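Pngf-ii (Elizabethkingia meningoseptica, PDB 4R4X) is a bacterial peptide:N-glycosidase that probably cleaves the bond between asparagine and N-linked glycans, releasing intact sugar chains from glycoproteins. Local coordinates at residues A[418-423]-A[533-538]; A[335-340]-A[377-382]; A[408-413]-A[509-514]. All blocks are in the same frame, centred on the assembly; numbering follows the deposited sequence.

Interaction 1: A[418-423]-A[533-538]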
ATOM      1  N   ASN A 418      22.148   7.287  13.326  1.00 15.64           N
ATOM      2  CA  ASN A 418      21.723   6.157  12.487  1.00 16.33           C
ATOM      3  C   ASN A 418      21.524   6.548  11.029  1.00 16.08           C
ATOM      4  O   ASN A 418      20.519   6.217  10.420  1.00 16.92           O
ATOM      5  CB  ASN A 418      20.482   5.483  13.076  1.00 17.19           C
ATOM      6  CG  ASN A 418      20.770   4.775  14.383  1.00 19.24           C
ATOM      7  OD1 ASN A 418      21.901   4.353  14.645  1.00 20.24           O
ATOM      8  ND2 ASN A 418      19.758   4.650  15.221  1.00 20.70           N
ATOM      9  N   ALA A 419      22.505   7.238  10.457  1.00 15.03           N
ATOM     10  CA  ALA A 419      22.430   7.626   9.067  1.00 14.95           C
ATOM     11  C   ALA A 419      22.410   6.386   8.170  1.00 14.78           C
ATOM     12  O   ALA A 419      23.095   5.410   8.427  1.00 14.90           O
ATOM     13  CB  ALA A 419      23.612   8.497   8.678  1.00 14.99           C
ATOM     14  N   GLN A 420      21.658   6.470   7.088  1.00 14.35           N
ATOM     15  CA  GLN A 420      21.581   5.382   6.124  1.00 14.83           C
ATOM     16  C   GLN A 420      21.532   5.968   4.731  1.00 13.76           C
ATOM     17  O   GLN A 420      21.015   7.080   4.542  1.00 13.76           O
ATOM     18  CB  GLN A 420      20.312   4.562   6.324  1.00 16.26           C
ATOM     19  CG  GLN A 420      20.186   3.862   7.662  1.00 17.67           C
ATOM     20  CD  GLN A 420      18.791   3.311   7.838  1.00 20.51           C
ATOM     21  OE1 GLN A 420      18.034   3.201   6.884  1.00 21.48           O
ATOM     22  NE2 GLN A 420      18.446   2.972   9.063  1.00 24.00           N
ATOM     23  N   LEU A 421      22.043   5.214   3.757  1.00 13.08           N
ATOM     24  CA  LEU A 421      21.818   5.541   2.371  1.00 12.86           C
ATOM     25  C   LEU A 421      20.798   4.563   1.826  1.00 12.24           C
ATOM     26  O   LEU A 421      21.053   3.359   1.788  1.00 12.25           O
ATOM     27  CB  LEU A 421      23.105   5.464   1.550  1.00 13.39           C
ATOM     28  CG  LEU A 421      22.962   5.915   0.090  1.00 13.81           C
ATOM     29  CD1 LEU A 421      22.651   7.397  -0.004  1.00 14.07           C
ATOM     30  CD2 LEU A 421      24.217   5.613  -0.719  1.00 14.05           C
ATOM     31  N   ARG A 422      19.637   5.091   1.450  1.00 11.52           N
ATOM     32  CA  ARG A 422      18.616   4.326   0.732  1.00 12.01           C
ATOM     33  C   ARG A 422      19.065   4.298  -0.704  1.00 11.96           C
ATOM     34  O   ARG A 422      19.107   5.338  -1.363  1.00 11.54           O
ATOM     35  CB  ARG A 422      17.252   5.000   0.853  1.00 12.08           C
ATOM     36  CG  ARG A 422      16.099   4.317   0.109  1.00 12.72           C
ATOM     37  CD  ARG A 422      14.856   5.182   0.244  1.00 13.47           C
ATOM     38  NE  ARG A 422      13.660   4.660  -0.421  1.00 13.47           N
ATOM     39  CZ  ARG A 422      13.262   4.968  -1.655  1.00 12.94           C
ATOM     40  NH1 ARG A 422      12.131   4.460  -2.110  1.00 13.47           N
ATOM     41  NH2 ARG A 422      13.972   5.764  -2.438  1.00 13.67           N
ATOM     42  N   TYR A 423      19.416   3.110  -1.178  1.00 12.28           N
ATOM     43  CA  TYR A 423      20.152   2.958  -2.423  1.00 11.79           C
ATOM     44  C   TYR A 423      19.434   1.972  -3.335  1.00 11.62           C
ATOM     45  O   TYR A 423      19.219   0.808  -2.963  1.00 11.51           O
ATOM     46  CB  TYR A 423      21.560   2.460  -2.131  1.00 11.74           C
ATOM     47  CG  TYR A 423      22.468   2.283  -3.332  1.00 11.94           C
ATOM     48  CD1 TYR A 423      22.936   3.382  -4.043  1.00 12.80           C
ATOM     49  CD2 TYR A 423      22.905   1.019  -3.724  1.00 12.04           C
ATOM     50  CE1 TYR A 423      23.792   3.228  -5.128  1.00 13.37           C
ATOM     51  CE2 TYR A 423      23.791   0.859  -4.781  1.00 12.53           C
ATOM     52  CZ  TYR A 423      24.226   1.965  -5.483  1.00 13.05           C
ATOM     53  OH  TYR A 423      25.060   1.832  -6.568  1.00 14.66           O
ATOM     54  N   VAL A 533      19.220   8.271  -1.359  1.00 13.13           N
ATOM     55  CA  VAL A 533      18.602   9.210  -0.472  1.00 13.25           C
ATOM     56  C   VAL A 533      19.212   8.997   0.909  1.00 12.95           C
ATOM     57  O   VAL A 533      19.260   7.876   1.410  1.00 12.74           O
ATOM     58  CB  VAL A 533      17.079   8.995  -0.428  1.00 13.47           C
ATOM     59  CG1 VAL A 533      16.433   9.907   0.581  1.00 13.79           C
ATOM     60  CG2 VAL A 533      16.492   9.254  -1.807  1.00 14.14           C
ATOM     61  N   LEU A 534      19.683  10.076   1.513  1.00 13.09           N
ATOM     62  CA  LEU A 534      20.221  10.030   2.866  1.00 12.99           C
ATOM     63  C   LEU A 534      19.113  10.124   3.906  1.00 13.21           C
ATOM     64  O   LEU A 534      18.285  11.004   3.835  1.00 13.40           O
ATOM     65  CB  LEU A 534      21.233  11.158   3.061  1.00 13.92           C
ATOM     66  CG  LEU A 534      21.874  11.239   4.443  1.00 14.47           C
ATOM     67  CD1 LEU A 534      22.713  10.012   4.714  1.00 15.04           C
ATOM     68  CD2 LEU A 534      22.743  12.493   4.551  1.00 14.86           C
ATOM     69  N   LEU A 535      19.103   9.184   4.850  1.00 12.23           N
ATOM     70  CA  LEU A 535      18.122   9.124   5.911  1.00 12.33           C
ATOM     71  C   LEU A 535      18.871   9.241   7.225  1.00 12.77           C
ATOM     72  O   LEU A 535      20.035   8.875   7.318  1.00 12.82           O
ATOM     73  CB  LEU A 535      17.385   7.800   5.907  1.00 11.76           C
ATOM     74  CG  LEU A 535      16.852   7.326   4.547  1.00 11.70           C
ATOM     75  CD1 LEU A 535      16.398   5.886   4.669  1.00 12.78           C
ATOM     76  CD2 LEU A 535      15.715   8.189   4.055  1.00 12.02           C
ATOM     77  N   GLY A 536      18.213   9.792   8.221  1.00 12.99           N
ATOM     78  CA  GLY A 536      18.798   9.833   9.557  1.00 13.48           C
ATOM     79  C   GLY A 536      17.867  10.443  10.579  1.00 14.01           C
ATOM     80  O   GLY A 536      16.783  10.950  10.253  1.00 13.29           O
ATOM     81  N   GLN A 537      18.302  10.413  11.830  1.00 15.38           N
ATOM     82  CA  GLN A 537      17.494  10.950  12.913  1.00 16.69           C
ATOM     83  C   GLN A 537      18.226  12.105  13.552  1.00 17.17           C
ATOM     84  O   GLN A 537      19.323  11.927  14.109  1.00 17.49           O
ATOM     85  CB  GLN A 537      17.193   9.868  13.939  1.00 18.13           C
ATOM     86  CG  GLN A 537      16.304  10.381  15.051  1.00 20.07           C
ATOM     87  CD  GLN A 537      16.123   9.376  16.166  1.00 22.38           C
ATOM     88  OE1 GLN A 537      16.682   8.287  16.145  1.00 23.31           O
ATOM     89  NE2 GLN A 537      15.350   9.756  17.155  1.00 25.23           N
ATOM     90  N   GLU A 538      17.648  13.291  13.423  1.00 17.51           N
ATOM     91  CA  GLU A 538      18.143  14.489  14.100  1.00 19.23           C
ATOM     92  C   GLU A 538      17.537  14.496  15.489  1.00 21.00           C
ATOM     93  O   GLU A 538      16.320  14.399  15.611  1.00 19.85           O
ATOM     94  CB  GLU A 538      17.710  15.744  13.342  1.00 19.37           C
ATOM     95  CG  GLU A 538      18.500  15.988  12.072  1.00 20.65           C
ATOM     96  CD  GLU A 538      18.016  17.176  11.267  1.00 22.30           C
ATOM     97  OE1 GLU A 538      16.877  17.629  11.498  1.00 25.02           O
ATOM     98  OE2 GLU A 538      18.763  17.650  10.378  1.00 22.18           O
TER
HETATM   99  O   HOH W   1      17.309   6.431  14.639  1.00 23.83           O
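Val533 and Arg422 form an antiparallel hydrogen-bonded pair. Val533 N donates to Arg422 O (2.9 Å), and Arg422 N returns the bond to Val533 O (2.8 Å). Their CB atoms touch on the same face. The extended arginine then carries its guanidinium past Val533 CG2 to a salt bridge of NE with Glu334 OE2 and a hydrogen bond of NH2 to Glu298 O, so its buried charge is probably largely compensated while its aliphatic stem packs like a hydrophobe.

Leu534 is the non-hydrogen-bonded partner of Leu421. Its CG is anti to the backbone N (chi1 180°), and its CD1 reaches Gln420 O at 3.4 Å and lies near Ala419 CB, whose small size suits the spot. Its own N is turned the other way, to Leu380.

Leu535 pairs with Gln420. Leu535 N meets Gln420 O almost straight, at 2.9 Å and 171°. The return donor, Gln420 N, is tilted well out of the carbonyl plane of Leu535 O, which also receives the CA-H of Ala419 at 3.2 Å (CA to O). Leu535 CD1 touches both Gln420 OE1 (3.8 Å) and Arg422 CB (4.0 Å), one apolar methyl beside a polar and an alkyl group.

At Gly536 the absence of a side chain suits close passage, its CA being 4.3 Å from Ala419 CA. Beyond, a water accepts from Asn418 ND2 and approaches Gln537 OE1 closely. The whole is a regular antiparallel ladder between neighbouring strands of a beta-sheet, consistent with the jelly-roll sandwich of the PNGase F family.

Interaction 2: A[335-340]-A[377-382]; sequences LRPQLS and NFVLPV
Leu335 and Val379 touch where a single helical turn, 336-339, packs on one face of strand 378-384, outermost in its sheet. This is apolar helix-on-sheet packing, with no hydrogen bond across. The strand enters it through a classic beta bulge, in which Asn377 and Phe378 both face Gly536.

Leu335 comes first, its CD2 meeting Val379 CG1 at 4.2 Å with the two side chains about perpendicular; its branch also packs on Ile297 and Leu299 of another strand. Pro337 follows. Proline suits the first turn of a helix, where no amide hydrogen is required, and its rigid ring gives a compact apolar surface. Ring atom CG lies 3.7 Å from Asn377 C and 3.9 Å from Val379 CG2. Gln338 presents its aliphatic CB to Val379 CG1, at 4.1 Å. The valine thus works as a fork: CG1, anti to the backbone N (chi1 175°), serves Leu335 and Gln338, while CG2 serves the proline. A beta-branched residue suits both the strand and this divided role. Past Leu339 the chain leaves the helix at Ser340, and Arg336 O accepts two backbone bonds there, from Leu339 N (3.0 Å) and Ser340 N (2.8 Å).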
ATOM      1  N   LEU A 335      10.114   7.666   3.844  1.00 13.02           N
ATOM      2  CA  LEU A 335      10.051   8.951   3.134  1.00 14.15           C
ATOM      3  C   LEU A 335       8.990   9.905   3.694  1.00 14.21           C
ATOM      4  O   LEU A 335       8.757  10.992   3.140  1.00 14.10           O
ATOM      5  CB  LEU A 335       9.814   8.716   1.629  1.00 14.12           C
ATOM      6  CG  LEU A 335      10.880   7.867   0.931  1.00 14.35           C
ATOM      7  CD1 LEU A 335      10.502   7.573  -0.511  1.00 14.61           C
ATOM      8  CD2 LEU A 335      12.230   8.574   1.024  1.00 15.15           C
ATOM      9  N   ARG A 336       8.368   9.491   4.790  1.00 14.67           N
ATOM     10  CA  ARG A 336       7.381  10.295   5.496  1.00 16.48           C
ATOM     11  C   ARG A 336       7.797  11.783   5.662  1.00 15.91           C
ATOM     12  O   ARG A 336       7.015  12.659   5.350  1.00 16.30           O
ATOM     13  CB  ARG A 336       7.045   9.659   6.854  1.00 17.82           C
ATOM     14  CG  ARG A 336       5.925  10.380   7.608  1.00 20.36           C
ATOM     15  CD  ARG A 336       5.807   9.940   9.063  1.00 21.89           C
ATOM     16  NE  ARG A 336       7.011  10.328   9.793  1.00 24.72           N
ATOM     17  CZ  ARG A 336       7.284  11.575  10.170  1.00 26.80           C
ATOM     18  NH1 ARG A 336       6.428  12.573   9.952  1.00 27.53           N
ATOM     19  NH2 ARG A 336       8.420  11.813  10.794  1.00 31.00           N
ATOM     20  N   PRO A 337       9.038  12.060   6.108  1.00 16.53           N
ATOM     21  CA  PRO A 337       9.450  13.465   6.281  1.00 16.63           C
ATOM     22  C   PRO A 337       9.414  14.304   4.998  1.00 17.57           C
ATOM     23  O   PRO A 337       9.224  15.505   5.077  1.00 17.00           O
ATOM     24  CB  PRO A 337      10.880  13.360   6.814  1.00 16.67           C
ATOM     25  CG  PRO A 337      10.925  12.007   7.459  1.00 16.95           C
ATOM     26  CD  PRO A 337      10.085  11.131   6.559  1.00 16.09           C
ATOM     27  N   GLN A 338       9.591  13.679   3.839  1.00 16.81           N
ATOM     28  CA  GLN A 338       9.546  14.374   2.571  1.00 18.57           C
ATOM     29  C   GLN A 338       8.104  14.510   2.066  1.00 19.42           C
ATOM     30  O   GLN A 338       7.829  15.383   1.262  1.00 23.14           O
ATOM     31  CB  GLN A 338      10.432  13.633   1.552  1.00 19.21           C
ATOM     32  CG  GLN A 338      10.587  14.268   0.179  1.00 21.02           C
ATOM     33  CD  GLN A 338      11.360  15.581   0.197  1.00 21.70           C
ATOM     34  OE1 GLN A 338      10.989  16.549  -0.477  1.00 25.37           O
ATOM     35  NE2 GLN A 338      12.427  15.621   0.970  1.00 20.23           N
ATOM     36  N   LEU A 339       7.193  13.660   2.540  1.00 17.93           N
ATOM     37  CA  LEU A 339       5.790  13.652   2.054  1.00 17.45           C
ATOM     38  C   LEU A 339       4.805  14.390   2.939  1.00 17.11           C
ATOM     39  O   LEU A 339       3.849  14.977   2.439  1.00 17.69           O
ATOM     40  CB  LEU A 339       5.301  12.216   1.909  1.00 17.65           C
ATOM     41  CG  LEU A 339       6.022  11.332   0.889  1.00 17.83           C
ATOM     42  CD1 LEU A 339       5.707   9.870   1.192  1.00 18.44           C
ATOM     43  CD2 LEU A 339       5.604  11.697  -0.518  1.00 19.13           C
ATOM     44  N   SER A 340       5.021  14.347   4.252  1.00 17.31           N
ATOM     45  CA  SER A 340       4.014  14.776   5.221  1.00 17.67           C
ATOM     46  C   SER A 340       3.614  16.239   5.013  1.00 18.34           C
ATOM     47  O   SER A 340       4.476  17.124   4.919  1.00 16.84           O
ATOM     48  CB  SER A 340       4.538  14.589   6.654  1.00 17.75           C
ATOM     49  OG  SER A 340       3.509  14.830   7.589  1.00 17.02           O
ATOM     50  N   ASN A 377      13.816  11.177  10.877  1.00 15.68           N
ATOM     51  CA  ASN A 377      13.012  12.390  10.695  1.00 16.17           C
ATOM     52  C   ASN A 377      13.638  13.327   9.683  1.00 16.18           C
ATOM     53  O   ASN A 377      13.226  14.487   9.565  1.00 17.13           O
ATOM     54  CB  ASN A 377      12.771  13.123  12.023  1.00 17.64           C
ATOM     55  CG  ASN A 377      14.059  13.422  12.767  1.00 18.15           C
ATOM     56  OD1 ASN A 377      15.136  13.395  12.195  1.00 16.94           O
ATOM     57  ND2 ASN A 377      13.946  13.712  14.053  1.00 19.99           N
ATOM     58  N   PHE A 378      14.618  12.806   8.946  1.00 15.60           N
ATOM     59  CA  PHE A 378      15.423  13.539   7.993  1.00 15.64           C
ATOM     60  C   PHE A 378      15.547  12.727   6.715  1.00 15.31           C
ATOM     61  O   PHE A 378      15.786  11.517   6.770  1.00 14.60           O
ATOM     62  CB  PHE A 378      16.812  13.792   8.583  1.00 17.17           C
ATOM     63  CG  PHE A 378      17.765  14.512   7.659  1.00 17.89           C
ATOM     64  CD1 PHE A 378      18.574  13.806   6.790  1.00 17.91           C
ATOM     65  CD2 PHE A 378      17.876  15.905   7.694  1.00 19.75           C
ATOM     66  CE1 PHE A 378      19.470  14.464   5.954  1.00 18.33           C
ATOM     67  CE2 PHE A 378      18.752  16.562   6.849  1.00 19.92           C
ATOM     68  CZ  PHE A 378      19.566  15.838   5.992  1.00 18.64           C
ATOM     69  N   VAL A 379      15.353  13.402   5.583  1.00 14.38           N
ATOM     70  CA  VAL A 379      15.482  12.845   4.231  1.00 14.21           C
ATOM     71  C   VAL A 379      16.163  13.878   3.338  1.00 14.58           C
ATOM     72  O   VAL A 379      15.720  15.018   3.281  1.00 15.81           O
ATOM     73  CB  VAL A 379      14.091  12.527   3.629  1.00 14.15           C
ATOM     74  CG1 VAL A 379      14.209  12.071   2.192  1.00 13.93           C
ATOM     75  CG2 VAL A 379      13.383  11.463   4.456  1.00 14.05           C
ATOM     76  N   LEU A 380      17.261  13.488   2.682  1.00 14.46           N
ATOM     77  CA  LEU A 380      17.978  14.336   1.724  1.00 14.49           C
ATOM     78  C   LEU A 380      18.345  13.528   0.486  1.00 14.44           C
ATOM     79  O   LEU A 380      19.167  12.607   0.576  1.00 13.17           O
ATOM     80  CB  LEU A 380      19.278  14.860   2.324  1.00 15.04           C
ATOM     81  CG  LEU A 380      20.066  15.839   1.443  1.00 15.24           C
ATOM     82  CD1 LEU A 380      19.283  17.109   1.225  1.00 16.35           C
ATOM     83  CD2 LEU A 380      21.419  16.170   2.052  1.00 15.15           C
ATOM     84  N   PRO A 381      17.751  13.867  -0.676  1.00 14.92           N
ATOM     85  CA  PRO A 381      18.116  13.211  -1.933  1.00 14.75           C
ATOM     86  C   PRO A 381      19.496  13.683  -2.384  1.00 15.33           C
ATOM     87  O   PRO A 381      19.691  14.881  -2.540  1.00 15.17           O
ATOM     88  CB  PRO A 381      17.056  13.701  -2.919  1.00 14.95           C
ATOM     89  CG  PRO A 381      16.574  15.003  -2.364  1.00 15.13           C
ATOM     90  CD  PRO A 381      16.698  14.886  -0.854  1.00 14.80           C
ATOM     91  N   VAL A 382      20.439  12.762  -2.567  1.00 14.71           N
ATOM     92  CA  VAL A 382      21.827  13.128  -2.855  1.00 15.10           C
ATOM     93  C   VAL A 382      22.221  12.863  -4.301  1.00 14.02           C
ATOM     94  O   VAL A 382      22.948  13.645  -4.888  1.00 13.93           O
ATOM     95  CB  VAL A 382      22.820  12.486  -1.863  1.00 16.41           C
ATOM     96  CG1 VAL A 382      22.661  13.113  -0.485  1.00 16.94           C
ATOM     97  CG2 VAL A 382      22.630  10.997  -1.752  1.00 17.40           C
TER

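Interaction 3: A[408-413]-A[509-514]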
ATOM      1  N   VAL A 408      29.213  13.149  -4.741  1.00 17.48           N
ATOM      2  CA  VAL A 408      28.372  14.251  -4.289  0.50 17.40           C
ATOM      3  C   VAL A 408      28.876  14.769  -2.930  1.00 17.82           C
ATOM      4  O   VAL A 408      29.209  13.967  -2.056  1.00 17.01           O
ATOM      5  CB  VAL A 408      26.910  13.767  -4.140  0.50 16.57           C
ATOM      6  CG1 VAL A 408      25.948  14.928  -3.957  0.50 16.12           C
ATOM      7  CG2 VAL A 408      26.502  12.929  -5.344  0.50 16.79           C
ATOM      8  N   ASP A 409      28.891  16.087  -2.764  1.00 19.35           N
ATOM      9  CA  ASP A 409      29.251  16.771  -1.528  1.00 21.72           C
ATOM     10  C   ASP A 409      27.937  17.390  -1.027  1.00 20.39           C
ATOM     11  O   ASP A 409      27.165  17.892  -1.831  1.00 19.36           O
ATOM     12  CB  ASP A 409      30.296  17.876  -1.852  1.00 26.51           C
ATOM     13  CG  ASP A 409      30.853  18.579  -0.618  1.00 34.76           C
ATOM     14  OD1 ASP A 409      30.970  17.941   0.448  1.00 42.27           O
ATOM     15  OD2 ASP A 409      31.229  19.784  -0.717  1.00 42.48           O
ATOM     16  N   PHE A 410      27.703  17.359   0.286  1.00 18.84           N
ATOM     17  CA  PHE A 410      26.530  17.984   0.909  1.00 18.52           C
ATOM     18  C   PHE A 410      26.881  18.448   2.328  1.00 18.67           C
ATOM     19  O   PHE A 410      27.879  18.010   2.922  1.00 17.53           O
ATOM     20  CB  PHE A 410      25.347  17.008   0.960  1.00 18.60           C
ATOM     21  CG  PHE A 410      25.668  15.707   1.628  1.00 17.60           C
ATOM     22  CD1 PHE A 410      26.217  14.661   0.901  1.00 17.99           C
ATOM     23  CD2 PHE A 410      25.451  15.531   2.988  1.00 17.54           C
ATOM     24  CE1 PHE A 410      26.528  13.470   1.504  1.00 16.77           C
ATOM     25  CE2 PHE A 410      25.775  14.342   3.597  1.00 17.58           C
ATOM     26  CZ  PHE A 410      26.315  13.311   2.850  1.00 17.54           C
ATOM     27  N   ILE A 411      26.045  19.311   2.873  1.00 18.53           N
ATOM     28  CA  ILE A 411      26.298  19.901   4.189  1.00 19.40           C
ATOM     29  C   ILE A 411      25.192  19.551   5.147  1.00 17.97           C
ATOM     30  O   ILE A 411      24.017  19.775   4.857  1.00 18.20           O
ATOM     31  CB  ILE A 411      26.401  21.435   4.084  1.00 21.19           C
ATOM     32  CG1 ILE A 411      27.549  21.819   3.153  1.00 23.43           C
ATOM     33  CG2 ILE A 411      26.626  22.050   5.460  1.00 22.13           C
ATOM     34  CD1 ILE A 411      27.477  23.247   2.634  1.00 24.75           C
ATOM     35  N   LEU A 412      25.549  18.970   6.287  1.00 17.16           N
ATOM     36  CA  LEU A 412      24.569  18.712   7.341  1.00 16.76           C
ATOM     37  C   LEU A 412      24.654  19.832   8.364  1.00 17.78           C
ATOM     38  O   LEU A 412      25.758  20.188   8.786  1.00 16.29           O
ATOM     39  CB  LEU A 412      24.861  17.389   8.045  1.00 16.91           C
ATOM     40  CG  LEU A 412      24.765  16.148   7.169  1.00 16.93           C
ATOM     41  CD1 LEU A 412      25.198  14.968   8.000  1.00 17.44           C
ATOM     42  CD2 LEU A 412      23.353  15.974   6.613  1.00 16.76           C
ATOM     43  N   THR A 413      23.502  20.370   8.776  1.00 18.78           N
ATOM     44  CA  THR A 413      23.503  21.438   9.780  1.00 19.86           C
ATOM     45  C   THR A 413      23.379  20.907  11.204  1.00 20.00           C
ATOM     46  O   THR A 413      23.582  21.621  12.166  1.00 18.87           O
ATOM     47  CB  THR A 413      22.413  22.485   9.491  1.00 20.30           C
ATOM     48  OG1 THR A 413      21.127  21.873   9.504  1.00 21.20           O
ATOM     49  CG2 THR A 413      22.653  23.137   8.149  1.00 20.61           C
ATOM     50  N   HIS A 509      30.149  16.576   4.041  1.00 17.23           N
ATOM     51  CA  HIS A 509      30.389  15.168   3.791  1.00 16.71           C
ATOM     52  C   HIS A 509      30.350  14.907   2.304  1.00 16.30           C
ATOM     53  O   HIS A 509      29.816  15.706   1.533  1.00 16.69           O
ATOM     54  CB  HIS A 509      29.337  14.311   4.505  1.00 17.04           C
ATOM     55  CG  HIS A 509      29.438  14.358   5.996  1.00 18.02           C
ATOM     56  ND1 HIS A 509      30.326  13.577   6.712  1.00 19.54           N
ATOM     57  CD2 HIS A 509      28.768  15.098   6.908  1.00 18.27           C
ATOM     58  CE1 HIS A 509      30.208  13.845   7.997  1.00 19.35           C
ATOM     59  NE2 HIS A 509      29.274  14.768   8.143  1.00 20.04           N
ATOM     60  N   THR A 510      30.944  13.803   1.892  1.00 15.58           N
ATOM     61  CA  THR A 510      30.868  13.338   0.513  0.50 14.38           C
ATOM     62  C   THR A 510      30.413  11.888   0.449  1.00 15.02           C
ATOM     63  O   THR A 510      30.765  11.058   1.307  1.00 14.12           O
ATOM     64  CB  THR A 510      32.224  13.426  -0.197  0.50 14.09           C
ATOM     65  OG1 THR A 510      33.154  12.529   0.435  0.50 13.82           O
ATOM     66  CG2 THR A 510      32.737  14.864  -0.209  0.50 13.60           C
ATOM     67  N   ILE A 511      29.594  11.570  -0.531  1.00 14.99           N
ATOM     68  CA  ILE A 511      29.276  10.175  -0.775  1.00 15.83           C
ATOM     69  C   ILE A 511      29.689   9.914  -2.209  1.00 15.42           C
ATOM     70  O   ILE A 511      29.553  10.789  -3.070  1.00 16.20           O
ATOM     71  CB  ILE A 511      27.804   9.852  -0.516  1.00 16.96           C
ATOM     72  CG1 ILE A 511      27.531   9.818   0.985  1.00 17.85           C
ATOM     73  CG2 ILE A 511      27.445   8.487  -1.111  1.00 17.47           C
ATOM     74  CD1 ILE A 511      26.051   9.793   1.380  1.00 18.60           C
ATOM     75  N   GLN A 512      30.218   8.724  -2.458  1.00 15.23           N
ATOM     76  CA  GLN A 512      30.653   8.351  -3.791  1.00 14.54           C
ATOM     77  C   GLN A 512      30.246   6.922  -4.147  1.00 14.52           C
ATOM     78  O   GLN A 512      30.288   6.044  -3.300  1.00 14.45           O
ATOM     79  CB  GLN A 512      32.154   8.503  -3.906  1.00 15.20           C
ATOM     80  CG  GLN A 512      32.677   8.160  -5.295  1.00 16.03           C
ATOM     81  CD  GLN A 512      34.159   8.400  -5.420  1.00 16.95           C
ATOM     82  OE1 GLN A 512      34.647   8.852  -6.465  1.00 18.14           O
ATOM     83  NE2 GLN A 512      34.877   8.104  -4.367  1.00 16.12           N
ATOM     84  N   VAL A 513      29.819   6.724  -5.394  1.00 14.80           N
ATOM     85  CA  VAL A 513      29.514   5.384  -5.917  1.00 15.19           C
ATOM     86  C   VAL A 513      30.421   5.075  -7.077  1.00 15.03           C
ATOM     87  O   VAL A 513      30.534   5.877  -7.996  1.00 14.76           O
ATOM     88  CB  VAL A 513      28.064   5.267  -6.413  1.00 15.45           C
ATOM     89  CG1 VAL A 513      27.758   3.847  -6.902  1.00 16.15           C
ATOM     90  CG2 VAL A 513      27.125   5.665  -5.293  1.00 16.93           C
ATOM     91  N   LYS A 514      31.044   3.899  -7.029  1.00 14.82           N
ATOM     92  CA  LYS A 514      31.898   3.405  -8.095  1.00 14.45           C
ATOM     93  C   LYS A 514      31.358   2.033  -8.512  1.00 13.99           C
ATOM     94  O   LYS A 514      30.994   1.233  -7.651  1.00 13.05           O
ATOM     95  CB  LYS A 514      33.337   3.216  -7.609  1.00 15.17           C
ATOM     96  CG  LYS A 514      34.050   4.487  -7.165  1.00 16.80           C
ATOM     97  CD  LYS A 514      35.531   4.221  -6.923  1.00 17.84           C
ATOM     98  CE  LYS A 514      36.219   5.410  -6.281  1.00 19.00           C
ATOM     99  NZ  LYS A 514      37.640   5.084  -6.025  1.00 19.82           N
TER
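This is an antiparallel strand pairing at the margin of a four-stranded sheet: 406-412 is an outermost strand and 507-514 its neighbour. Val408 and Ile511 make a hydrogen-bonded pair, as do Phe410 and His509, with the non-hydrogen-bonded Asp409 and Thr510 between them. Both bonds of the first pair are 2.9 Å (Val408 N to Ile511 O and Ile511 N to Val408 O) and run nearly along the C=O axis.

The main side-chain contact is made by Phe410. Its CG sits in the crowded position between backbone N and carbonyl carbon (chi1 54°). The ring has His509 O 3.8 Å above one face, offset toward the rim. Its CZ lies 3.6 Å from His509 CB, and its CE1 lies 3.7 Å from Ile511 CD1, while Ile511 CG1 meets the ring edge in plane. A large flat residue suits this spot, because it also reaches Val382 and Leu534 of the other sheet. Leu412 CD1 touches His509 CD2 at 3.7 Å, the two side chains crossing at about a right angle.

On the opposite face Asp409 OD1 comes within 2.7 Å of His509 O. Two acceptors meet unusually closely here, and no hydrogen bond joins them unless the carboxylic acid is protonated, which is uncertain; Lys508 NZ makes a long, weak ion pair with OD2. The imidazole of His509 is held at both nitrogens, ND1 by Asp447 and NE2 by the carbonyl of Asn505. Since both partners are acceptors, the ring is probably doubly protonated and positively charged.

Overall arrangement
Interactions 1 and 2, centres about 9 Å apart, both reach one sheet: strand 527-537 lies between 416-428 and 378-384, and helical turn 336-339 packs on the last. Leu534 N probably bonds to Leu380 O at 2.7 Å, and Glu538 N to Asn377 OD1 at 2.8 Å. Interaction 3, about 12 Å from interaction 1 and 16 Å from interaction 2 between centres, lies in the facing sheet. Leu534 CD2 meets Phe410 CE2 at 3.7 Å, and Phe378 CZ meets Leu412 CD2 at 3.8 Å. In sequence interactions 1 and 3 alternate, so the chain passes between layers. Neither zinc site, Glu52 with Asp159 or His542 with His545 of the probable polyhistidine tag, draws on these segments.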